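NAD(P)H-hydrate epimerase (Saccharomyces cerevisiae, PDB 1JZT) catalyses the epimerisation of the R and S forms of hydrated NADH and NADPH, so that a dehydratase can repair both, and uses potassium as cofactor. Local coordinates at residues Glu14-Leu19 with Phe226-Phe232; Met32-Phe37 with Val76-His80; Val43-Leu49 with Leu81-Tyr86; Leu198-Lys202 with Phe232-Gly236. All blocks are in the same frame, centred on the assembly; numbering follows the deposited sequence.

How the contacts relate
From the N terminus, helix 9-19 enters contact 1, which closes the longest loop by meeting residues 226-232 near the C-terminal end. Nested inside that loop are contacts 2 and 3, both made between helix 28-46 and helix 69-83 with its exit; they close loops of 38 and 31 residues, their segments alternate along the chain, and F37 touches F84 where they adjoin. Contact 4, in series after them, closes a 29-residue loop by tying the loop after strand 194-198 to residues 232-236. It crosses contact 1, shares F232 with it and lies on the same flank of the molecule. Contacts 2 and 4 meet at A35 and L198.

Contact 1. Residues Glu14-Leu19 with Phe226-Phe232; sequences EIDKEL and FANKFGF
The carboxylate of E18 takes K229 NZ on the syn lone pair of OE1 at 2.7 Å, a salt bridge from helix 9-19 to the last turn of helix 224-229. K229 bends about its CG-CD bond (chi3 76°), which turns the ammonium toward the glutamate. Both carboxylate oxygens also border rings: OE1 lies near the edge of F226, and OE2 is 3.3 Å from F230 CZ, close to that ring's plane. Deeper in, I15 is the hub. Its CG1 sits over the centre of the F230 ring, 3.4 Å from the centroid, a CH-pi contact almost on the ring normal. The other branch, CG2, meets the edge of F226 at CE2 (3.7 Å), where L19 CD2 also packs, while CD1 reaches F232 CE1. Between F230 and F232 in sequence is G231, the positive-phi C-prime residue of the Schellman motif that ends the helix; F232 N bonds to A227 O (3.1 Å) and G231 N to N228 O. Aliphatic and aromatic carbons thus make the buried centre, with the ion pair along one border; carboxylate oxygens beside the ring edges face their slightly positive C-H rims, which probably favours the charge there.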
# COMPACT_ATOMS: atom_id res chain seq x y z
N GLU A 14 -7.71 12.20 12.09
CA GLU A 14 -8.95 12.35 12.84
C GLU A 14 -9.96 11.28 12.41
O GLU A 14 -10.67 10.72 13.24
CB GLU A 14 -9.55 13.74 12.59
CG GLU A 14 -8.86 14.86 13.37
CD GLU A 14 -9.28 16.25 12.91
OE1 GLU A 14 -10.49 16.47 12.70
OE2 GLU A 14 -8.40 17.12 12.77
N ILE A 15 -10.01 11.01 11.11
CA ILE A 15 -10.93 10.00 10.59
C ILE A 15 -10.60 8.65 11.22
O ILE A 15 -11.47 7.99 11.79
CB ILE A 15 -10.83 9.89 9.06
CG1 ILE A 15 -11.46 11.13 8.42
CG2 ILE A 15 -11.52 8.61 8.59
CD1 ILE A 15 -11.31 11.21 6.91
N ASP A 16 -9.34 8.24 11.11
CA ASP A 16 -8.91 6.97 11.68
C ASP A 16 -9.21 6.89 13.16
O ASP A 16 -9.66 5.86 13.66
CB ASP A 16 -7.41 6.78 11.46
CG ASP A 16 -7.10 5.90 10.28
OD1 ASP A 16 -7.87 5.95 9.29
OD2 ASP A 16 -6.10 5.17 10.33
N LYS A 17 -8.97 7.99 13.87
CA LYS A 17 -9.22 8.03 15.30
C LYS A 17 -10.69 7.81 15.59
O LYS A 17 -11.05 7.08 16.51
CB LYS A 17 -8.78 9.38 15.88
CG LYS A 17 -9.05 9.53 17.37
CD LYS A 17 -8.76 10.95 17.86
CE LYS A 17 -9.31 11.17 19.27
NZ LYS A 17 -9.10 12.56 19.78
N GLU A 18 -11.55 8.44 14.79
CA GLU A 18 -12.98 8.28 14.99
C GLU A 18 -13.47 6.89 14.61
O GLU A 18 -14.25 6.28 15.35
CB GLU A 18 -13.76 9.32 14.20
CG GLU A 18 -13.87 10.67 14.90
CD GLU A 18 -14.81 11.61 14.21
OE1 GLU A 18 -15.96 11.20 13.91
OE2 GLU A 18 -14.42 12.78 13.97
N LEU A 19 -13.00 6.38 13.48
CA LEU A 19 -13.43 5.05 13.03
C LEU A 19 -13.18 3.98 14.08
O LEU A 19 -14.03 3.11 14.29
CB LEU A 19 -12.73 4.67 11.72
CG LEU A 19 -13.17 5.44 10.48
CD1 LEU A 19 -12.38 4.96 9.26
CD2 LEU A 19 -14.67 5.22 10.25
N PHE A 226 -20.76 10.43 7.26
CA PHE A 226 -19.42 10.49 7.83
C PHE A 226 -18.47 11.17 6.85
O PHE A 226 -17.72 12.07 7.23
CB PHE A 226 -18.91 9.09 8.15
CG PHE A 226 -17.59 9.06 8.85
CD1 PHE A 226 -17.48 9.44 10.18
CD2 PHE A 226 -16.44 8.64 8.18
CE1 PHE A 226 -16.25 9.40 10.84
CE2 PHE A 226 -15.21 8.59 8.82
CZ PHE A 226 -15.11 8.97 10.16
N ALA A 227 -18.50 10.72 5.60
CA ALA A 227 -17.65 11.28 4.56
C ALA A 227 -17.95 12.78 4.41
O ALA A 227 -17.04 13.60 4.48
CB ALA A 227 -17.89 10.57 3.23
N ASN A 228 -19.22 13.12 4.22
CA ASN A 228 -19.61 14.51 4.07
C ASN A 228 -19.10 15.37 5.23
O ASN A 228 -18.68 16.51 5.03
CB ASN A 228 -21.14 14.64 3.97
CG ASN A 228 -21.69 14.05 2.68
OD1 ASN A 228 -20.94 13.69 1.77
ND2 ASN A 228 -23.01 13.97 2.59
N LYS A 229 -19.13 14.81 6.43
CA LYS A 229 -18.66 15.52 7.61
C LYS A 229 -17.19 15.91 7.45
O LYS A 229 -16.75 16.94 7.97
CB LYS A 229 -18.80 14.65 8.86
CG LYS A 229 -18.21 15.28 10.11
CD LYS A 229 -18.54 14.48 11.34
CE LYS A 229 -17.70 13.23 11.44
NZ LYS A 229 -18.03 12.47 12.67
N PHE A 230 -16.45 15.09 6.72
CA PHE A 230 -15.03 15.35 6.52
C PHE A 230 -14.71 15.99 5.18
O PHE A 230 -13.56 15.98 4.73
CB PHE A 230 -14.24 14.05 6.70
CG PHE A 230 -13.99 13.71 8.14
CD1 PHE A 230 -12.95 14.33 8.84
CD2 PHE A 230 -14.78 12.78 8.81
CE1 PHE A 230 -12.71 14.03 10.17
CE2 PHE A 230 -14.55 12.47 10.14
CZ PHE A 230 -13.51 13.10 10.83
N GLY A 231 -15.74 16.54 4.54
CA GLY A 231 -15.53 17.23 3.27
C GLY A 231 -15.53 16.43 1.98
O GLY A 231 -15.23 17.00 0.93
N PHE A 232 -15.86 15.15 2.03
CA PHE A 232 -15.88 14.38 0.78
C PHE A 232 -17.11 13.49 0.67
O PHE A 232 -17.87 13.33 1.62
CB PHE A 232 -14.60 13.55 0.62
CG PHE A 232 -14.48 12.39 1.58
CD1 PHE A 232 -14.14 12.60 2.91
CD2 PHE A 232 -14.68 11.09 1.13
CE1 PHE A 232 -13.99 11.52 3.78
CE2 PHE A 232 -14.53 10.00 1.99
CZ PHE A 232 -14.18 10.22 3.32

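Contact 2. Residues Met32-Phe37 with Val76-His80; sequences MELAGF and VCARH
V76 fits against the backbone of M32-G36, at the crossing of two helices of the Rossmann-like YjeF N-terminal fold; their local axes pass 8.1 Å apart at -57°. Its CG1, anti to the backbone N, lies 3.5 Å from G36 CA and is equally near E33 O, while CG2 packs against M32 O and the CG of M32, a selenomethionine. At C77 the helices come close backbone to backbone: C77 CA makes a CH...O contact with G36 O at 3.4 Å, and because G36 has no side chain, V76 and C77 can settle directly on its turn. R79 follows, its chain bent at chi3, and grips E33 end-on with NH1 and NH2, one to each carboxylate oxygen. Both bonds use syn lone pairs, are nearly straight and run close to the guanidinium plane, which lies nearly coplanar with the carboxylate. E33 turns at chi2 (61°) to bring its carboxylate across to the arginine. H80, one turn beyond V76, gives OE2 a second donor: NE2 bonds at 2.8 Å from the anti side, well out of the carboxylate plane. With R79 on both oxygens and H80 on OE2, the carboxylate is held against rotation and probably stays ionised. Around them, helix 100-111 touches M32, V76 and R79, and M32 also packs on N69, predicted to bind the substrate. The imidazole face of H80 then receives the edge of F37 in a T-shaped pair with planes 86° apart, and F37 CD1 stands 3.4 Å from H80 ND1.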
# COMPACT_ATOMS: atom_id res chain seq x y z
N MSE A 32 -7.55 -3.05 8.59
CA MSE A 32 -6.30 -3.47 7.98
C MSE A 32 -6.51 -4.62 6.99
O MSE A 32 -5.90 -4.67 5.92
CB MSE A 32 -5.30 -3.86 9.07
CG MSE A 32 -3.89 -4.15 8.57
SE MSE A 32 -2.58 -3.99 10.02
CE MSE A 32 -2.60 -2.07 10.21
N GLU A 33 -7.40 -5.55 7.35
CA GLU A 33 -7.70 -6.68 6.48
C GLU A 33 -8.36 -6.15 5.20
O GLU A 33 -7.98 -6.54 4.09
CB GLU A 33 -8.65 -7.64 7.17
CG GLU A 33 -8.92 -8.93 6.42
CD GLU A 33 -7.66 -9.76 6.20
OE1 GLU A 33 -6.72 -9.68 7.03
OE2 GLU A 33 -7.62 -10.51 5.21
N LEU A 34 -9.34 -5.28 5.36
CA LEU A 34 -10.04 -4.70 4.21
C LEU A 34 -9.09 -3.84 3.37
O LEU A 34 -9.13 -3.90 2.15
CB LEU A 34 -11.24 -3.87 4.68
CG LEU A 34 -12.43 -4.63 5.31
CD1 LEU A 34 -13.47 -3.63 5.79
CD2 LEU A 34 -13.04 -5.58 4.29
N ALA A 35 -8.23 -3.07 4.03
CA ALA A 35 -7.28 -2.22 3.31
C ALA A 35 -6.29 -3.06 2.52
O ALA A 35 -6.04 -2.80 1.34
CB ALA A 35 -6.54 -1.31 4.29
N GLY A 36 -5.71 -4.06 3.17
CA GLY A 36 -4.75 -4.93 2.50
C GLY A 36 -5.40 -5.67 1.35
O GLY A 36 -4.75 -5.94 0.32
N PHE A 37 -6.68 -6.00 1.50
CA PHE A 37 -7.41 -6.70 0.45
C PHE A 37 -7.49 -5.78 -0.77
O PHE A 37 -7.23 -6.21 -1.90
CB PHE A 37 -8.83 -7.06 0.91
CG PHE A 37 -9.63 -7.78 -0.15
CD1 PHE A 37 -9.53 -9.15 -0.30
CD2 PHE A 37 -10.42 -7.06 -1.05
CE1 PHE A 37 -10.20 -9.82 -1.33
CE2 PHE A 37 -11.09 -7.71 -2.09
CZ PHE A 37 -10.98 -9.10 -2.22
N VAL A 76 -1.04 -7.94 4.95
CA VAL A 76 -2.35 -8.48 4.57
C VAL A 76 -2.37 -8.67 3.05
O VAL A 76 -2.77 -9.72 2.55
CB VAL A 76 -3.48 -7.51 4.96
CG1 VAL A 76 -4.80 -7.95 4.33
CG2 VAL A 76 -3.62 -7.45 6.47
N CYS A 77 -1.95 -7.64 2.33
CA CYS A 77 -1.90 -7.67 0.87
C CYS A 77 -1.16 -8.89 0.35
O CYS A 77 -1.61 -9.56 -0.57
CB CYS A 77 -1.21 -6.40 0.36
SG CYS A 77 -0.85 -6.40 -1.41
N ALA A 78 -0.00 -9.17 0.94
CA ALA A 78 0.82 -10.30 0.55
C ALA A 78 0.07 -11.63 0.64
O ALA A 78 0.24 -12.50 -0.23
CB ALA A 78 2.08 -10.34 1.40
N ARG A 79 -0.73 -11.81 1.68
CA ARG A 79 -1.49 -13.05 1.86
C ARG A 79 -2.57 -13.19 0.78
O ARG A 79 -2.75 -14.27 0.22
CB ARG A 79 -2.12 -13.10 3.27
CG ARG A 79 -3.21 -14.17 3.49
CD ARG A 79 -3.44 -14.41 4.98
NE ARG A 79 -3.45 -13.16 5.73
CZ ARG A 79 -4.47 -12.31 5.78
NH1 ARG A 79 -5.60 -12.59 5.13
NH2 ARG A 79 -4.36 -11.18 6.47
N HIS A 80 -3.28 -12.11 0.48
CA HIS A 80 -4.31 -12.19 -0.55
C HIS A 80 -3.70 -12.45 -1.92
O HIS A 80 -4.26 -13.19 -2.72
CB HIS A 80 -5.16 -10.92 -0.56
CG HIS A 80 -6.15 -10.86 0.56
ND1 HIS A 80 -7.30 -11.63 0.58
CD2 HIS A 80 -6.11 -10.22 1.75
CE1 HIS A 80 -7.92 -11.45 1.73
NE2 HIS A 80 -7.22 -10.60 2.46

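Contact 3. Residues Val43-Leu49 with Leu81-Tyr86; sequences VCRQFPL and LKLFGY
The Y86 ring has L49 over one face and the F47 carbonyl oxygen at its edge. L49 lays CD1 almost over the ring centre, 3.8 Å from the centroid, a CH-pi contact, while CD2 comes down toward CE2 at 3.5 Å. Beside the ring's rim C44 SG forms a sulfur-aromatic contact with Y86, and the same sulfur lies obliquely to the F84 ring. The hydroxyl end of Y86 then reaches past these groups to the backbone: OH donates to F47 O at 2.7 Å, from above the carbonyl plane (49° out of it) and so not on a lone pair. It also lies 3.2 Å from C44 CA. A water accepts from L49 N (2.8 Å) and gives Y86 OH a weak bond, linking the residues that follow F47 to the phenol. The side chains of V43 and L81 cross at about a right angle and touch through CG1 and CD2. G85, with positive phi, ends helix 69-83 in a Schellman motif: Y86 N bonds to L81 O and G85 N to K82 O. The motif turns the chain toward strand 88-91, so this tyrosine fastens the exits of two helices that pack beside strands 60-65 and 133-139 of the Rossmann-like sheet.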
# COMPACT_ATOMS: atom_id res chain seq x y z
N VAL A 43 -3.53 -4.71 -7.49
CA VAL A 43 -2.39 -5.35 -8.14
C VAL A 43 -2.87 -6.39 -9.15
O VAL A 43 -2.37 -6.47 -10.27
CB VAL A 43 -1.49 -6.03 -7.10
CG1 VAL A 43 -0.43 -6.88 -7.80
CG2 VAL A 43 -0.84 -4.98 -6.21
N CYS A 44 -3.83 -7.21 -8.72
CA CYS A 44 -4.38 -8.25 -9.58
C CYS A 44 -5.06 -7.63 -10.81
O CYS A 44 -4.98 -8.16 -11.91
CB CYS A 44 -5.38 -9.10 -8.78
SG CYS A 44 -6.19 -10.44 -9.69
N ARG A 45 -5.72 -6.50 -10.62
CA ARG A 45 -6.42 -5.86 -11.73
C ARG A 45 -5.47 -5.15 -12.69
O ARG A 45 -5.72 -5.10 -13.90
CB ARG A 45 -7.46 -4.87 -11.19
CG ARG A 45 -8.42 -4.37 -12.25
CD ARG A 45 -9.69 -3.83 -11.63
NE ARG A 45 -10.46 -4.87 -10.94
CZ ARG A 45 -11.60 -4.64 -10.30
NH1 ARG A 45 -12.10 -3.41 -10.26
NH2 ARG A 45 -12.25 -5.62 -9.69
N GLN A 46 -4.37 -4.62 -12.15
CA GLN A 46 -3.36 -3.92 -12.94
C GLN A 46 -2.42 -4.91 -13.64
O GLN A 46 -1.92 -4.63 -14.73
CB GLN A 46 -2.57 -2.99 -12.01
CG GLN A 46 -1.71 -1.93 -12.68
CD GLN A 46 -2.53 -0.89 -13.43
OE1 GLN A 46 -3.64 -0.54 -13.02
NE2 GLN A 46 -1.98 -0.38 -14.52
N PHE A 47 -2.20 -6.06 -13.02
CA PHE A 47 -1.31 -7.08 -13.59
C PHE A 47 -1.99 -8.45 -13.66
O PHE A 47 -1.55 -9.41 -13.03
CB PHE A 47 -0.03 -7.18 -12.77
CG PHE A 47 0.71 -5.88 -12.64
CD1 PHE A 47 1.41 -5.34 -13.72
CD2 PHE A 47 0.72 -5.19 -11.43
CE1 PHE A 47 2.10 -4.13 -13.59
CE2 PHE A 47 1.40 -3.98 -11.29
CZ PHE A 47 2.10 -3.45 -12.38
N PRO A 48 -3.06 -8.56 -14.46
CA PRO A 48 -3.79 -9.83 -14.61
C PRO A 48 -2.88 -10.98 -15.02
O PRO A 48 -1.96 -10.80 -15.82
CB PRO A 48 -4.85 -9.50 -15.67
CG PRO A 48 -4.21 -8.40 -16.47
CD PRO A 48 -3.57 -7.55 -15.41
N LEU A 49 -3.13 -12.15 -14.46
CA LEU A 49 -2.33 -13.32 -14.76
C LEU A 49 -2.79 -14.05 -16.02
O LEU A 49 -2.04 -14.84 -16.60
CB LEU A 49 -2.34 -14.29 -13.57
CG LEU A 49 -1.67 -13.76 -12.30
CD1 LEU A 49 -1.86 -14.75 -11.17
CD2 LEU A 49 -0.20 -13.51 -12.56
N LEU A 81 -2.53 -11.86 -2.19
CA LEU A 81 -1.86 -12.07 -3.47
C LEU A 81 -1.48 -13.53 -3.64
O LEU A 81 -1.51 -14.07 -4.75
CB LEU A 81 -0.61 -11.21 -3.57
CG LEU A 81 -0.85 -9.71 -3.81
CD1 LEU A 81 0.48 -8.96 -3.73
CD2 LEU A 81 -1.50 -9.53 -5.17
N LYS A 82 -1.10 -14.17 -2.53
CA LYS A 82 -0.74 -15.58 -2.58
C LYS A 82 -2.00 -16.37 -2.94
O LYS A 82 -1.97 -17.25 -3.79
CB LYS A 82 -0.20 -16.04 -1.21
CG LYS A 82 0.25 -17.49 -1.17
CD LYS A 82 1.49 -17.71 -2.02
CE LYS A 82 1.93 -19.16 -2.00
NZ LYS A 82 3.16 -19.34 -2.83
N LEU A 83 -3.12 -16.03 -2.30
CA LEU A 83 -4.37 -16.71 -2.58
C LEU A 83 -4.82 -16.44 -4.01
O LEU A 83 -5.40 -17.32 -4.66
CB LEU A 83 -5.45 -16.26 -1.58
CG LEU A 83 -5.33 -16.91 -0.20
CD1 LEU A 83 -5.85 -15.98 0.88
CD2 LEU A 83 -6.07 -18.24 -0.20
N PHE A 84 -4.54 -15.23 -4.51
CA PHE A 84 -4.93 -14.85 -5.86
C PHE A 84 -4.09 -15.52 -6.96
O PHE A 84 -4.39 -15.36 -8.15
CB PHE A 84 -4.87 -13.32 -6.04
CG PHE A 84 -5.88 -12.56 -5.22
CD1 PHE A 84 -7.01 -13.19 -4.70
CD2 PHE A 84 -5.70 -11.20 -4.97
CE1 PHE A 84 -7.94 -12.49 -3.95
CE2 PHE A 84 -6.63 -10.48 -4.21
CZ PHE A 84 -7.75 -11.13 -3.70
N GLY A 85 -3.05 -16.24 -6.57
CA GLY A 85 -2.24 -16.92 -7.57
C GLY A 85 -0.87 -16.32 -7.86
O GLY A 85 -0.16 -16.82 -8.74
N TYR A 86 -0.50 -15.26 -7.15
CA TYR A 86 0.81 -14.64 -7.36
C TYR A 86 1.88 -15.25 -6.46
O TYR A 86 1.58 -16.07 -5.59
CB TYR A 86 0.73 -13.13 -7.11
CG TYR A 86 -0.17 -12.40 -8.09
CD1 TYR A 86 -1.56 -12.48 -7.97
CD2 TYR A 86 0.36 -11.68 -9.16
CE1 TYR A 86 -2.40 -11.86 -8.90
CE2 TYR A 86 -0.47 -11.05 -10.09
CZ TYR A 86 -1.84 -11.15 -9.96
OH TYR A 86 -2.67 -10.58 -10.89
O HOH W 1 -5.17 -12.34 -12.51

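Contact 4. Residues Leu198-Lys202 with Phe232-Gly236; sequences LTVPK and FEPFG
Neither T199-K202 nor F232-G236 is regular helix or strand, and no hydrogen bond joins the segments; their nearest alpha carbons, those of V200 and F232, lie 8.3 Å apart, a gap filled by side chains. V200 carries the centre. Its CG2, anti to the backbone N, lies over the middle of the F232 ring, 4.0 Å from the centroid and 10° off the normal, a CH-pi contact. The phenylalanine's chi1 of 70° sets CG between its own backbone N and carbonyl carbon, with the ring turned toward the valine. F235 approaches from the other part of its segment, CG anti to the carbonyl carbon (chi1 -63°). At its far end CZ lies 3.6 Å from P201 CD, the two side chains coming from opposite directions. T199 O lies at the edge of the F235 ring, near its plane, 3.7 Å from F235 CE2, while V200 CG2 is 4.2 Å from that carbon, so F235 bridges three successive residues. Within 198-202, K202 folds back along its own turn: NZ donates to V200 O at 2.8 Å, nearly along the C=O axis, and is salt-bridged to D173, a predicted substrate-binding residue. That partner also accepts from the backbone N of L198, so D173 bonds both the end of strand 194-198 and K202 beyond it, beside the predicted substrate site. T199 has a backbone bond with G218 and P201 one with V7; P201 and F235 both pack on V217 of strand 214-218, K202 touches A12 of helix 9-19, and F232 lies against A227 of helix 224-229.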
# COMPACT_ATOMS: atom_id res chain seq x y z
N LEU A 198 -6.00 4.93 0.40
CA LEU A 198 -6.85 4.19 1.32
C LEU A 198 -7.79 5.13 2.07
O LEU A 198 -7.37 6.19 2.55
CB LEU A 198 -5.98 3.40 2.31
CG LEU A 198 -5.13 2.28 1.69
CD1 LEU A 198 -4.28 1.62 2.76
CD2 LEU A 198 -6.05 1.25 1.03
N THR A 199 -9.06 4.73 2.13
CA THR A 199 -10.12 5.50 2.78
C THR A 199 -10.49 6.70 1.91
O THR A 199 -11.61 6.81 1.42
CB THR A 199 -9.71 5.99 4.20
OG1 THR A 199 -9.37 4.86 5.02
CG2 THR A 199 -10.85 6.75 4.86
N VAL A 200 -9.51 7.58 1.71
CA VAL A 200 -9.69 8.78 0.89
C VAL A 200 -8.29 9.26 0.52
O VAL A 200 -7.37 9.18 1.32
CB VAL A 200 -10.47 9.87 1.67
CG1 VAL A 200 -9.73 10.23 2.95
CG2 VAL A 200 -10.66 11.11 0.80
N PRO A 201 -8.11 9.74 -0.72
CA PRO A 201 -6.79 10.21 -1.14
C PRO A 201 -6.34 11.43 -0.35
O PRO A 201 -7.16 12.24 0.09
CB PRO A 201 -7.00 10.55 -2.62
CG PRO A 201 -8.10 9.59 -3.03
CD PRO A 201 -9.04 9.71 -1.86
N LYS A 202 -5.03 11.53 -0.15
CA LYS A 202 -4.43 12.66 0.56
C LYS A 202 -4.00 13.69 -0.48
O LYS A 202 -3.90 13.38 -1.67
CB LYS A 202 -3.23 12.18 1.38
CG LYS A 202 -3.55 11.87 2.84
CD LYS A 202 -4.68 10.84 2.98
CE LYS A 202 -4.20 9.44 2.62
NZ LYS A 202 -5.24 8.41 2.92
N PHE A 232 -15.86 15.15 2.03
CA PHE A 232 -15.88 14.38 0.78
C PHE A 232 -17.11 13.49 0.67
O PHE A 232 -17.87 13.33 1.62
CB PHE A 232 -14.60 13.55 0.62
CG PHE A 232 -14.48 12.39 1.58
CD1 PHE A 232 -14.14 12.60 2.91
CD2 PHE A 232 -14.68 11.09 1.13
CE1 PHE A 232 -13.99 11.52 3.78
CE2 PHE A 232 -14.53 10.00 1.99
CZ PHE A 232 -14.18 10.22 3.32
N GLU A 233 -17.30 12.90 -0.51
CA GLU A 233 -18.42 12.02 -0.76
C GLU A 233 -17.91 10.58 -0.85
O GLU A 233 -16.84 10.34 -1.40
CB GLU A 233 -19.11 12.41 -2.07
CG GLU A 233 -20.58 12.05 -2.13
CD GLU A 233 -21.43 12.95 -1.26
OE1 GLU A 233 -21.50 14.16 -1.55
OE2 GLU A 233 -22.02 12.45 -0.28
N PRO A 234 -18.66 9.61 -0.32
CA PRO A 234 -18.22 8.21 -0.39
C PRO A 234 -18.02 7.81 -1.85
O PRO A 234 -18.82 8.18 -2.71
CB PRO A 234 -19.37 7.46 0.28
CG PRO A 234 -20.56 8.32 -0.03
CD PRO A 234 -20.03 9.71 0.22
N PHE A 235 -16.96 7.06 -2.13
CA PHE A 235 -16.65 6.64 -3.49
C PHE A 235 -17.58 5.59 -4.08
O PHE A 235 -18.02 4.67 -3.39
CB PHE A 235 -15.20 6.18 -3.57
CG PHE A 235 -14.22 7.27 -3.26
CD1 PHE A 235 -13.86 8.19 -4.23
CD2 PHE A 235 -13.74 7.44 -1.96
CE1 PHE A 235 -13.04 9.27 -3.92
CE2 PHE A 235 -12.92 8.51 -1.64
CZ PHE A 235 -12.57 9.43 -2.62
N GLY A 236 -17.87 5.73 -5.37
CA GLY A 236 -18.76 4.81 -6.05
C GLY A 236 -18.16 3.49 -6.48
O GLY A 236 -18.09 3.19 -7.68